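Long-range contacts in gamma-glutamyl-gamma-aminobutyraldehyde dehydrogenase (PDB 4LIH), which probably oxidises aldehydes such as gamma-glutamyl-gamma-aminobutyraldehyde to carboxylic acids, with NAD(P)+ as the hydride acceptor: residues A[38-43]-A[63-68]; A[57-62]-A[227-232]; A[281-286]-A[319-324]; A[433-438]-A[457-462]. One frame throughout, in Å; residues are numbered along the deposited sequence.

Interaction 1: A[38-43]-A[63-68]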
loop_
_atom_site.group_PDB
_atom_site.type_symbol
_atom_site.label_atom_id
_atom_site.label_comp_id
_atom_site.label_asym_id
_atom_site.label_seq_id
_atom_site.Cartn_x
_atom_site.Cartn_y
_atom_site.Cartn_z
ATOM N N ASP A 38 12.542 -42.999 12.198
ATOM C CA ASP A 38 13.256 -43.020 13.468
ATOM C C ASP A 38 14.485 -42.128 13.317
ATOM O O ASP A 38 14.937 -41.901 12.196
ATOM C CB ASP A 38 13.656 -44.450 13.854
ATOM C CG ASP A 38 12.454 -45.312 14.196
ATOM O OD1 ASP A 38 11.524 -44.815 14.870
ATOM O OD2 ASP A 38 12.433 -46.479 13.754
ATOM N N ALA A 39 15.002 -41.605 14.434
ATOM C CA ALA A 39 16.288 -40.894 14.431
ATOM C C ALA A 39 17.428 -41.880 14.155
ATOM O O ALA A 39 17.338 -43.050 14.510
ATOM C CB ALA A 39 16.528 -40.226 15.755
ATOM N N HIS A 40 18.502 -41.379 13.545
ATOM C CA HIS A 40 19.614 -42.196 13.113
ATOM C C HIS A 40 20.211 -42.890 14.319
ATOM O O HIS A 40 20.490 -42.254 15.349
ATOM C CB HIS A 40 20.665 -41.328 12.417
ATOM C CG HIS A 40 21.807 -42.097 11.834
ATOM N ND1 HIS A 40 21.712 -42.790 10.648
ATOM C CD2 HIS A 40 23.079 -42.265 12.266
ATOM C CE1 HIS A 40 22.875 -43.353 10.369
ATOM N NE2 HIS A 40 23.721 -43.058 11.339
ATOM N N GLY A 41 20.373 -44.200 14.182
ATOM C CA GLY A 41 20.954 -45.048 15.220
ATOM C C GLY A 41 20.032 -45.411 16.376
ATOM O O GLY A 41 20.503 -45.903 17.406
ATOM N N GLY A 42 18.746 -45.129 16.211
ATOM C CA GLY A 42 17.697 -45.498 17.163
ATOM C C GLY A 42 17.621 -44.637 18.414
ATOM O O GLY A 42 17.331 -45.138 19.499
ATOM N N ARG A 43 17.875 -43.341 18.280
ATOM C CA ARG A 43 17.927 -42.478 19.435
ATOM C C ARG A 43 16.548 -41.968 19.787
ATOM O O ARG A 43 15.818 -41.516 18.917
ATOM C CB ARG A 43 18.787 -41.264 19.139
ATOM C CG ARG A 43 20.229 -41.563 18.844
ATOM C CD ARG A 43 20.902 -40.411 18.140
ATOM N NE ARG A 43 20.674 -39.147 18.831
ATOM C CZ ARG A 43 21.527 -38.140 18.834
ATOM N NH1 ARG A 43 22.671 -38.231 18.167
ATOM N NH2 ARG A 43 21.235 -37.043 19.513
ATOM N N GLY A 63 19.838 -35.921 15.669
ATOM C CA GLY A 63 21.163 -35.336 15.649
ATOM C C GLY A 63 21.502 -34.898 14.246
ATOM O O GLY A 63 20.616 -34.629 13.420
ATOM N N GLU A 64 22.800 -34.789 13.972
ATOM C CA GLU A 64 23.236 -34.238 12.704
ATOM C C GLU A 64 22.809 -35.033 11.476
ATOM O O GLU A 64 22.431 -34.442 10.456
ATOM C CB GLU A 64 24.753 -33.971 12.721
ATOM C CG GLU A 64 25.138 -32.976 11.657
ATOM C CD GLU A 64 26.552 -32.477 11.759
ATOM O OE1 GLU A 64 27.108 -32.361 12.893
ATOM O OE2 GLU A 64 27.094 -32.201 10.665
ATOM N N ALA A 65 22.802 -36.356 11.528
ATOM C CA ALA A 65 22.437 -37.086 10.319
ATOM C C ALA A 65 21.033 -36.692 9.921
ATOM O O ALA A 65 20.751 -36.442 8.748
ATOM C CB ALA A 65 22.523 -38.601 10.507
ATOM N N ASP A 66 20.156 -36.623 10.916
ATOM C CA ASP A 66 18.734 -36.336 10.670
ATOM C C ASP A 66 18.459 -34.891 10.270
ATOM O O ASP A 66 17.649 -34.651 9.386
ATOM C CB ASP A 66 17.890 -36.691 11.896
ATOM C CG ASP A 66 18.245 -38.054 12.475
ATOM O OD1 ASP A 66 17.870 -39.035 11.878
ATOM O OD2 ASP A 66 18.929 -38.144 13.515
ATOM N N VAL A 67 19.106 -33.938 10.942
ATOM C CA VAL A 67 19.021 -32.520 10.534
ATOM C C VAL A 67 19.493 -32.431 9.082
ATOM O O VAL A 67 18.815 -31.821 8.250
ATOM C CB VAL A 67 19.875 -31.597 11.408
ATOM C CG1 VAL A 67 20.029 -30.221 10.762
ATOM C CG2 VAL A 67 19.232 -31.453 12.789
ATOM N N ASN A 68 20.620 -33.079 8.757
ATOM C CA ASN A 68 21.126 -32.994 7.395
ATOM C C ASN A 68 20.169 -33.596 6.369
ATOM O O ASN A 68 19.999 -33.022 5.300
ATOM C CB ASN A 68 22.499 -33.637 7.244
ATOM C CG ASN A 68 23.623 -32.764 7.744
ATOM O OD1 ASN A 68 23.491 -31.547 7.993
ATOM N ND2 ASN A 68 24.773 -33.402 7.897
HETATM O O HOH W 1 15.525 -39.942 10.351
HETATM O O HOH W 2 20.501 -39.463 14.865
#

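Interaction 2: A[57-62]-A[227-232]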
loop_
_atom_site.group_PDB
_atom_site.type_symbol
_atom_site.label_atom_id
_atom_site.label_comp_id
_atom_site.label_asym_id
_atom_site.label_seq_id
_atom_site.Cartn_x
_atom_site.Cartn_y
_atom_site.Cartn_z
ATOM N N ALA A 57 5.318 -41.123 25.455
ATOM C CA ALA A 57 5.840 -41.699 24.232
ATOM C C ALA A 57 7.344 -41.571 24.231
ATOM O O ALA A 57 7.900 -40.696 24.924
ATOM C CB ALA A 57 5.277 -40.980 23.026
ATOM N N LYS A 58 7.989 -42.480 23.496
ATOM C CA LYS A 58 9.386 -42.275 23.118
ATOM C C LYS A 58 9.409 -41.530 21.775
ATOM O O LYS A 58 8.792 -41.961 20.790
ATOM C CB LYS A 58 10.137 -43.599 23.050
ATOM C CG LYS A 58 10.336 -44.220 24.430
ATOM C CD LYS A 58 11.367 -45.341 24.435
ATOM C CE LYS A 58 11.487 -46.022 25.799
ATOM N NZ LYS A 58 12.359 -45.239 26.727
ATOM N N VAL A 59 10.134 -40.422 21.734
ATOM C CA VAL A 59 10.147 -39.560 20.575
ATOM C C VAL A 59 11.553 -39.526 19.988
ATOM O O VAL A 59 12.538 -39.606 20.702
ATOM C CB VAL A 59 9.659 -38.157 20.971
ATOM C CG1 VAL A 59 9.893 -37.115 19.861
ATOM C CG2 VAL A 59 8.185 -38.244 21.376
ATOM N N ALA A 60 11.633 -39.457 18.677
ATOM C CA ALA A 60 12.924 -39.413 17.995
ATOM C C ALA A 60 13.823 -38.325 18.603
ATOM O O ALA A 60 13.409 -37.225 18.726
ATOM C CB ALA A 60 12.715 -39.163 16.514
ATOM N N ASP A 61 15.059 -38.669 18.950
ATOM C CA ASP A 61 16.039 -37.689 19.388
ATOM C C ASP A 61 17.064 -37.391 18.277
ATOM O O ASP A 61 18.123 -38.052 18.183
ATOM C CB ASP A 61 16.741 -38.168 20.643
ATOM C CG ASP A 61 17.702 -37.136 21.172
ATOM O OD1 ASP A 61 17.293 -35.967 21.340
ATOM O OD2 ASP A 61 18.858 -37.506 21.407
ATOM N N CYS A 62 16.759 -36.377 17.448
ATOM C CA CYS A 62 17.556 -36.145 16.261
ATOM C C CYS A 62 18.903 -35.518 16.505
ATOM O O CYS A 62 19.107 -34.702 17.402
ATOM C CB CYS A 62 16.778 -35.346 15.197
ATOM S SG CYS A 62 15.363 -36.292 14.576
ATOM N N VAL A 227 9.713 -32.099 10.324
ATOM C CA VAL A 227 9.758 -31.882 11.766
ATOM C C VAL A 227 10.845 -32.810 12.343
ATOM O O VAL A 227 10.857 -34.044 12.069
ATOM C CB VAL A 227 8.368 -32.117 12.431
ATOM C CG1 VAL A 227 8.452 -32.092 13.960
ATOM C CG2 VAL A 227 7.354 -31.076 11.930
ATOM N N VAL A 228 11.791 -32.200 13.048
ATOM C CA VAL A 228 12.966 -32.855 13.609
ATOM C C VAL A 228 12.970 -32.680 15.128
ATOM O O VAL A 228 13.532 -31.710 15.652
ATOM C CB VAL A 228 14.259 -32.265 13.001
ATOM C CG1 VAL A 228 15.515 -32.871 13.594
ATOM C CG2 VAL A 228 14.233 -32.461 11.511
ATOM N N PRO A 229 12.351 -33.634 15.836
ATOM C CA PRO A 229 12.358 -33.560 17.303
ATOM C C PRO A 229 13.760 -33.801 17.892
ATOM O O PRO A 229 14.611 -34.406 17.220
ATOM C CB PRO A 229 11.368 -34.654 17.735
ATOM C CG PRO A 229 10.874 -35.319 16.514
ATOM C CD PRO A 229 11.602 -34.789 15.320
ATOM N N GLY A 230 13.964 -33.321 19.133
ATOM C CA GLY A 230 15.252 -33.459 19.847
ATOM C C GLY A 230 15.488 -32.298 20.793
ATOM O O GLY A 230 14.585 -31.474 21.020
ATOM N N ALA A 231 16.702 -32.207 21.317
ATOM C CA ALA A 231 17.058 -31.214 22.304
ATOM C C ALA A 231 17.798 -30.016 21.655
ATOM O O ALA A 231 17.443 -29.571 20.572
ATOM C CB ALA A 231 17.880 -31.862 23.426
ATOM N N GLY A 232 18.815 -29.485 22.328
ATOM C CA GLY A 232 19.579 -28.328 21.826
ATOM C C GLY A 232 20.359 -28.549 20.543
ATOM O O GLY A 232 20.465 -27.621 19.721
HETATM O O HOH W 3 18.683 -34.036 20.021
#

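Interaction 3: A[281-286]-A[319-324]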
loop_
_atom_site.group_PDB
_atom_site.type_symbol
_atom_site.label_atom_id
_atom_site.label_comp_id
_atom_site.label_asym_id
_atom_site.label_seq_id
_atom_site.Cartn_x
_atom_site.Cartn_y
_atom_site.Cartn_z
ATOM N N ASN A 281 1.653 -3.259 32.601
ATOM C CA ASN A 281 0.211 -3.105 32.470
ATOM C C ASN A 281 -0.201 -1.973 33.408
ATOM O O ASN A 281 -0.224 -2.161 34.611
ATOM C CB ASN A 281 -0.443 -4.424 32.863
ATOM C CG ASN A 281 -1.950 -4.469 32.635
ATOM O OD1 ASN A 281 -2.589 -3.626 31.960
ATOM N ND2 ASN A 281 -2.540 -5.462 33.253
ATOM N N ILE A 282 -0.484 -0.792 32.825
ATOM C CA ILE A 282 -0.666 0.456 33.577
ATOM C C ILE A 282 -2.135 0.804 33.817
ATOM O O ILE A 282 -2.877 0.987 32.873
ATOM C CB ILE A 282 -0.041 1.629 32.834
ATOM C CG1 ILE A 282 1.429 1.290 32.504
ATOM C CG2 ILE A 282 -0.235 2.888 33.695
ATOM C CD1 ILE A 282 2.173 2.334 31.698
ATOM N N VAL A 283 -2.555 0.886 35.072
ATOM C CA VAL A 283 -3.969 1.149 35.385
ATOM C C VAL A 283 -4.074 2.479 36.067
ATOM O O VAL A 283 -3.569 2.648 37.159
ATOM C CB VAL A 283 -4.587 0.074 36.255
ATOM C CG1 VAL A 283 -6.073 0.296 36.409
ATOM C CG2 VAL A 283 -4.352 -1.279 35.677
ATOM N N LEU A 284 -4.751 3.407 35.383
ATOM C CA LEU A 284 -4.964 4.750 35.837
ATOM C C LEU A 284 -6.324 4.941 36.534
ATOM O O LEU A 284 -7.254 4.186 36.311
ATOM C CB LEU A 284 -4.843 5.714 34.673
ATOM C CG LEU A 284 -3.448 5.765 34.051
ATOM C CD1 LEU A 284 -3.478 6.387 32.679
ATOM C CD2 LEU A 284 -2.550 6.552 34.971
ATOM N N PRO A 285 -6.441 5.995 37.360
ATOM C CA PRO A 285 -7.687 6.255 38.134
ATOM C C PRO A 285 -8.974 6.358 37.285
ATOM O O PRO A 285 -10.058 5.925 37.725
ATOM C CB PRO A 285 -7.391 7.587 38.801
ATOM C CG PRO A 285 -5.901 7.618 38.935
ATOM C CD PRO A 285 -5.405 6.994 37.654
ATOM N N ASP A 286 -8.854 6.890 36.062
ATOM C CA ASP A 286 -10.014 6.999 35.190
ATOM C C ASP A 286 -10.229 5.777 34.277
ATOM O O ASP A 286 -10.940 5.864 33.278
ATOM C CB ASP A 286 -9.976 8.304 34.404
ATOM C CG ASP A 286 -8.818 8.379 33.419
ATOM O OD1 ASP A 286 -8.113 7.385 33.166
ATOM O OD2 ASP A 286 -8.600 9.470 32.918
ATOM N N ARG A 319 -1.709 5.088 42.923
ATOM C CA ARG A 319 -1.966 5.037 44.381
ATOM C C ARG A 319 -3.428 5.206 44.777
ATOM O O ARG A 319 -3.902 4.542 45.710
ATOM C CB ARG A 319 -1.115 6.095 45.101
ATOM C CG ARG A 319 -1.014 5.866 46.610
ATOM C CD ARG A 319 -0.098 6.878 47.284
ATOM N NE ARG A 319 1.234 6.915 46.683
ATOM C CZ ARG A 319 2.202 6.033 46.911
ATOM N NH1 ARG A 319 2.029 5.015 47.732
ATOM N NH2 ARG A 319 3.373 6.182 46.319
ATOM N N ASP A 320 -4.140 6.073 44.052
ATOM C CA ASP A 320 -5.492 6.463 44.370
ATOM C C ASP A 320 -6.439 5.279 44.296
ATOM O O ASP A 320 -7.390 5.212 45.053
ATOM C CB ASP A 320 -5.994 7.571 43.410
ATOM C CG ASP A 320 -5.435 8.957 43.734
ATOM O OD1 ASP A 320 -4.675 9.108 44.709
ATOM O OD2 ASP A 320 -5.755 9.903 42.997
ATOM N N ILE A 321 -6.193 4.358 43.363
ATOM C CA ILE A 321 -7.064 3.201 43.174
ATOM C C ILE A 321 -6.416 1.889 43.627
ATOM O O ILE A 321 -7.023 0.825 43.493
ATOM C CB ILE A 321 -7.526 3.067 41.710
ATOM C CG1 ILE A 321 -6.336 2.950 40.740
ATOM C CG2 ILE A 321 -8.416 4.248 41.328
ATOM C CD1 ILE A 321 -6.733 2.336 39.407
ATOM N N LYS A 322 -5.224 1.966 44.193
ATOM C CA LYS A 322 -4.435 0.738 44.480
ATOM C C LYS A 322 -5.111 -0.252 45.437
ATOM O O LYS A 322 -5.130 -1.467 45.174
ATOM C CB LYS A 322 -3.017 1.068 44.962
ATOM C CG LYS A 322 -2.175 -0.198 45.179
ATOM C CD LYS A 322 -0.725 0.051 45.563
ATOM C CE LYS A 322 -0.583 0.663 46.952
ATOM N NZ LYS A 322 -0.485 -0.333 48.043
ATOM N N ASP A 323 -5.653 0.242 46.546
ATOM C CA ASP A 323 -6.274 -0.646 47.552
ATOM C C ASP A 323 -7.437 -1.432 46.958
ATOM O O ASP A 323 -7.503 -2.647 47.077
ATOM C CB ASP A 323 -6.827 0.137 48.752
ATOM C CG ASP A 323 -5.747 0.657 49.688
ATOM O OD1 ASP A 323 -4.567 0.239 49.577
ATOM O OD2 ASP A 323 -6.114 1.470 50.579
ATOM N N ALA A 324 -8.361 -0.715 46.331
ATOM C CA ALA A 324 -9.526 -1.325 45.707
ATOM C C ALA A 324 -9.139 -2.258 44.561
ATOM O O ALA A 324 -9.793 -3.274 44.351
ATOM C CB ALA A 324 -10.462 -0.253 45.176
#

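Interaction 4: A[433-438]-A[457-462]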
loop_
_atom_site.group_PDB
_atom_site.type_symbol
_atom_site.label_atom_id
_atom_site.label_comp_id
_atom_site.label_asym_id
_atom_site.label_seq_id
_atom_site.Cartn_x
_atom_site.Cartn_y
_atom_site.Cartn_z
ATOM N N GLY A 433 10.909 -5.198 25.575
ATOM C CA GLY A 433 9.988 -4.334 24.847
ATOM C C GLY A 433 9.003 -5.103 23.999
ATOM O O GLY A 433 8.784 -4.764 22.829
ATOM N N LEU A 434 8.453 -6.170 24.557
ATOM C CA LEU A 434 7.549 -7.016 23.776
ATOM C C LEU A 434 6.120 -6.445 23.715
ATOM O O LEU A 434 5.472 -6.456 22.662
ATOM C CB LEU A 434 7.580 -8.462 24.293
ATOM C CG LEU A 434 6.895 -9.488 23.374
ATOM C CD1 LEU A 434 7.525 -9.367 21.981
ATOM C CD2 LEU A 434 6.934 -10.944 23.884
ATOM N N ALA A 435 5.644 -5.917 24.843
ATOM C CA ALA A 435 4.307 -5.436 24.908
ATOM C C ALA A 435 4.152 -4.552 26.110
ATOM O O ALA A 435 5.041 -4.499 27.004
ATOM C CB ALA A 435 3.336 -6.601 24.941
ATOM N N ALA A 436 3.026 -3.842 26.099
ATOM C CA ALA A 436 2.640 -2.958 27.175
ATOM C C ALA A 436 1.139 -2.696 27.104
ATOM O O ALA A 436 0.473 -2.935 26.085
ATOM C CB ALA A 436 3.429 -1.661 27.043
ATOM N N ALA A 437 0.588 -2.178 28.188
ATOM C CA ALA A 437 -0.822 -1.734 28.161
ATOM C C ALA A 437 -1.098 -0.538 29.040
ATOM O O ALA A 437 -0.331 -0.279 29.975
ATOM C CB ALA A 437 -1.701 -2.882 28.576
ATOM N N VAL A 438 -2.154 0.230 28.699
ATOM C CA VAL A 438 -2.611 1.335 29.519
ATOM C C VAL A 438 -4.139 1.323 29.591
ATOM O O VAL A 438 -4.810 0.995 28.605
ATOM C CB VAL A 438 -2.080 2.727 29.061
ATOM C CG1 VAL A 438 -2.451 3.038 27.606
ATOM C CG2 VAL A 438 -2.509 3.778 30.061
ATOM N N THR A 457 3.698 -4.343 20.808
ATOM C CA THR A 457 2.230 -4.313 20.943
ATOM C C THR A 457 1.807 -3.488 22.145
ATOM O O THR A 457 2.292 -3.708 23.256
ATOM C CB THR A 457 1.633 -5.738 21.070
ATOM O OG1 THR A 457 2.053 -6.573 19.993
ATOM C CG2 THR A 457 0.089 -5.762 21.116
ATOM N N VAL A 458 0.931 -2.485 21.953
ATOM C CA VAL A 458 0.406 -1.744 23.054
ATOM C C VAL A 458 -1.118 -1.932 23.066
ATOM O O VAL A 458 -1.800 -1.655 22.065
ATOM C CB VAL A 458 0.788 -0.240 23.029
ATOM C CG1 VAL A 458 0.140 0.476 24.187
ATOM C CG2 VAL A 458 2.312 -0.047 23.073
ATOM N N TRP A 459 -1.607 -2.522 24.151
ATOM C CA TRP A 459 -3.035 -2.696 24.383
ATOM C C TRP A 459 -3.600 -1.515 25.225
ATOM O O TRP A 459 -2.991 -1.068 26.221
ATOM C CB TRP A 459 -3.313 -4.001 25.102
ATOM C CG TRP A 459 -2.937 -5.238 24.357
ATOM C CD1 TRP A 459 -3.564 -5.774 23.272
ATOM C CD2 TRP A 459 -1.871 -6.116 24.678
ATOM N NE1 TRP A 459 -2.938 -6.932 22.889
ATOM C CE2 TRP A 459 -1.891 -7.168 23.730
ATOM C CE3 TRP A 459 -0.922 -6.150 25.703
ATOM C CZ2 TRP A 459 -0.963 -8.232 23.768
ATOM C CZ3 TRP A 459 -0.030 -7.195 25.742
ATOM C CH2 TRP A 459 -0.063 -8.231 24.817
ATOM N N VAL A 460 -4.736 -0.975 24.785
ATOM C CA VAL A 460 -5.395 0.106 25.513
ATOM C C VAL A 460 -6.761 -0.421 26.022
ATOM O O VAL A 460 -7.604 -0.886 25.251
ATOM C CB VAL A 460 -5.510 1.429 24.681
ATOM C CG1 VAL A 460 -6.276 2.487 25.483
ATOM C CG2 VAL A 460 -4.120 1.935 24.258
ATOM N N ASN A 461 -6.957 -0.397 27.337
ATOM C CA ASN A 461 -8.196 -0.909 27.945
ATOM C C ASN A 461 -8.475 -2.357 27.583
ATOM O O ASN A 461 -9.612 -2.761 27.483
ATOM C CB ASN A 461 -9.409 0.011 27.645
ATOM C CG ASN A 461 -9.173 1.421 28.063
ATOM O OD1 ASN A 461 -8.405 1.665 28.989
ATOM N ND2 ASN A 461 -9.859 2.381 27.424
ATOM N N CYS A 462 -7.372 -3.110 27.432
ATOM C CA CYS A 462 -7.370 -4.508 27.196
ATOM C C CYS A 462 -5.957 -5.015 27.482
ATOM O O CYS A 462 -5.069 -4.233 27.861
ATOM C CB CYS A 462 -7.839 -4.892 25.755
ATOM S SG CYS A 462 -6.877 -4.223 24.412
HETATM O O HOH W 4 4.420 -7.856 20.494
#

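Interaction 1: A[38-43]-A[63-68]
The H40 imidazole and the R43 guanidinium each carry a piece of the 63-68 segment on one face. Over the imidazole lies the A65 methyl, a CH-pi contact with CB 4.2 Å from the centroid of the H40 ring and 27° off the ring normal. Over the guanidinium centre sits the backbone of G63, with its N 4.2 Å above the plane of the R43 group. The D66 carboxylate accepts through a syn lone pair of OD1 and an anti one of OD2. The motif is a type II turn, A39 to G42, docked on the start of helix 64-80. Glycine suits G41 and G42 because both adopt positive phi, and at G63 the bare CA comes close to the guanidinium, 4.1 Å from R43 NH1.

H40 CG stands anti to the backbone N (chi1 -175°), which sets it beside the carbonyl carbon, 3.8 Å from A65 CB. H40 N donates to D66 OD1 at 2.9 Å, with a weak second branch to OD2. G63 N, the N-cap amide, donates to D66 OD2 at 3.2 Å. This is half of a capping box, the other half being impossible for a glycine cap. Aspartate fits this third helical position, since its short side chain turns back to the cap, and the helix start would probably favour its negative charge. The polar end of R43 makes a salt bridge with D61. One water donates to H40 O and D66 OD2, another to D38 O at 2.8 Å and to D66 OD1 at 2.9 Å.

Interaction 2: A[57-62]-A[227-232]
C62 brings its CB into a tight corner against V228 and P229. C62 CB lies 3.2 Å from V228 CG1, closer than carbon atoms usually pack, and it also rests beside the carbonyl oxygen of P229. One bond further, SG stands anti to its own carbonyl carbon (chi1 -65°). C62 SG lies 3.3 Å from P229 O, 3.6 Å from V228 CG1 and 4.1 Å from P229 CD. A small, weakly polar thiol suits this buried spot between apolar groups.

The backbone of the same residue makes the hydrogen bond between the segments. C62 N donates to P229 O at 2.9 Å, the donor N lying 23° out of the carbonyl plane. On the strand side of P229, V59 crosses the ring at about a right angle, its CG1 3.6 Å from P229 CB. Proline is apt here: its ring gives V59 and the thiol a rigid apolar wall while its carbonyl stays available for the bond.

D61 points its CB away from the loop, yet OD1 approaches the CA of G230, and a water joins the two sides. That water donates to D61 OD1 and to C62 O and accepts from A231 N at 3.0 Å. D61 OD2 is taken by R43. G230, with phi near 149°, adopts a backbone shape suited to glycine, and the K199 ammonium holds its carbonyl oxygen and that of A231. A strand, 225-227, followed by a glycine-bearing turn and helix 232-240 is consistent with the Rossmann-type coenzyme-binding domain of aldehyde dehydrogenases.

Interaction 3: A[281-286]-A[319-324]
D320, whose CB faces the P285 ring 4.5 Å from its CG, has its backbone N hydrogen-bonded to the H318 ND1 imidazole nitrogen. The neighbouring I321 then does most of the touching. Its CG1 takes the crowded position between the backbone N and the carbonyl carbon (chi1 58°), and its two branches diverge. At the end of strand 280-283, I321 CD1 lies 3.7 Å from V283 CG1, the two side chains crossing at about a right angle. I321 CD1 is also 3.6 Å from L284 O. On the other branch, I321 CG2 covers the backbone of the turn, 3.8 Å from P285 CA.

Each residue fits its place: the branched isoleucine offers two methyl arms, one to V283 and L284 O, the other to P285; the beta-branched valine suits a strand; and the proline, well exposed, stiffens the chain as it leaves the sheet. H318 also touches P285. Strand 280-283 runs parallel to its neighbour 314-318, from which helix 319-333 departs, so the contact joins the first turn of that helix to the end of the adjacent strand. No hydrogen bond links the two segments; they fit by apolar shape, without the directional grip of polar bonds.

Interaction 4: A[433-438]-A[457-462]
A436 and V438 knit strand 435-439 to T457, W459 and N461 in a parallel pair, the two strands of a beta-alpha-beta unit whose crossover is helix 443-452. The first kind of contact is backbone bonding. A436 N donates to T457 O and A436 O accepts from W459 N, both at 2.9 Å; V438 repeats the pattern with W459 O and N461 N. A weak bond from T457 N to L434 O precedes them.

The second kind is apolar packing. On one face V438 and V460 lie side by side, CG1 to CG2 at 3.9 Å, and both touch helix 443-452, where branched residues fill the sheet-helix layer. On the other face, A435 CB meets W459 CZ3 at 3.5 Å and A437 CB lies at the edge of the indole; alanines leave room for this large ring. T457 CG2 sits over one face of the indole, offset toward the rim.

The sheet continues into a second subunit, one strand of which pairs in parallel with 457-460, while L434 lies near E274, the predicted active-site residue. The third kind is solvent-mediated: a water donates to L434 O at 2.8 Å and lies 2.7 Å from T457 OG1.

The four contacts form two clusters on opposite sides of the chain's centre. Interactions 1 and 2 have centres 9 Å apart and alternate along the chain; strand 55-60 runs on into helix 64-80, and the two contacts touch where A39 packs against A60 and D61. Interactions 3 and 4 follow later, in series, with centres 16 Å apart. They share one mixed sheet, in which strands 280-283 and 435-439 are neighbours, and I282 N probably bonds to A437 O. Interactions 2 and 4 lie about 36 Å apart between centres. The first pair joins the N-terminal strand region to the part that is probably the coenzyme-binding domain, and the second belongs to a sheet that continues into another subunit.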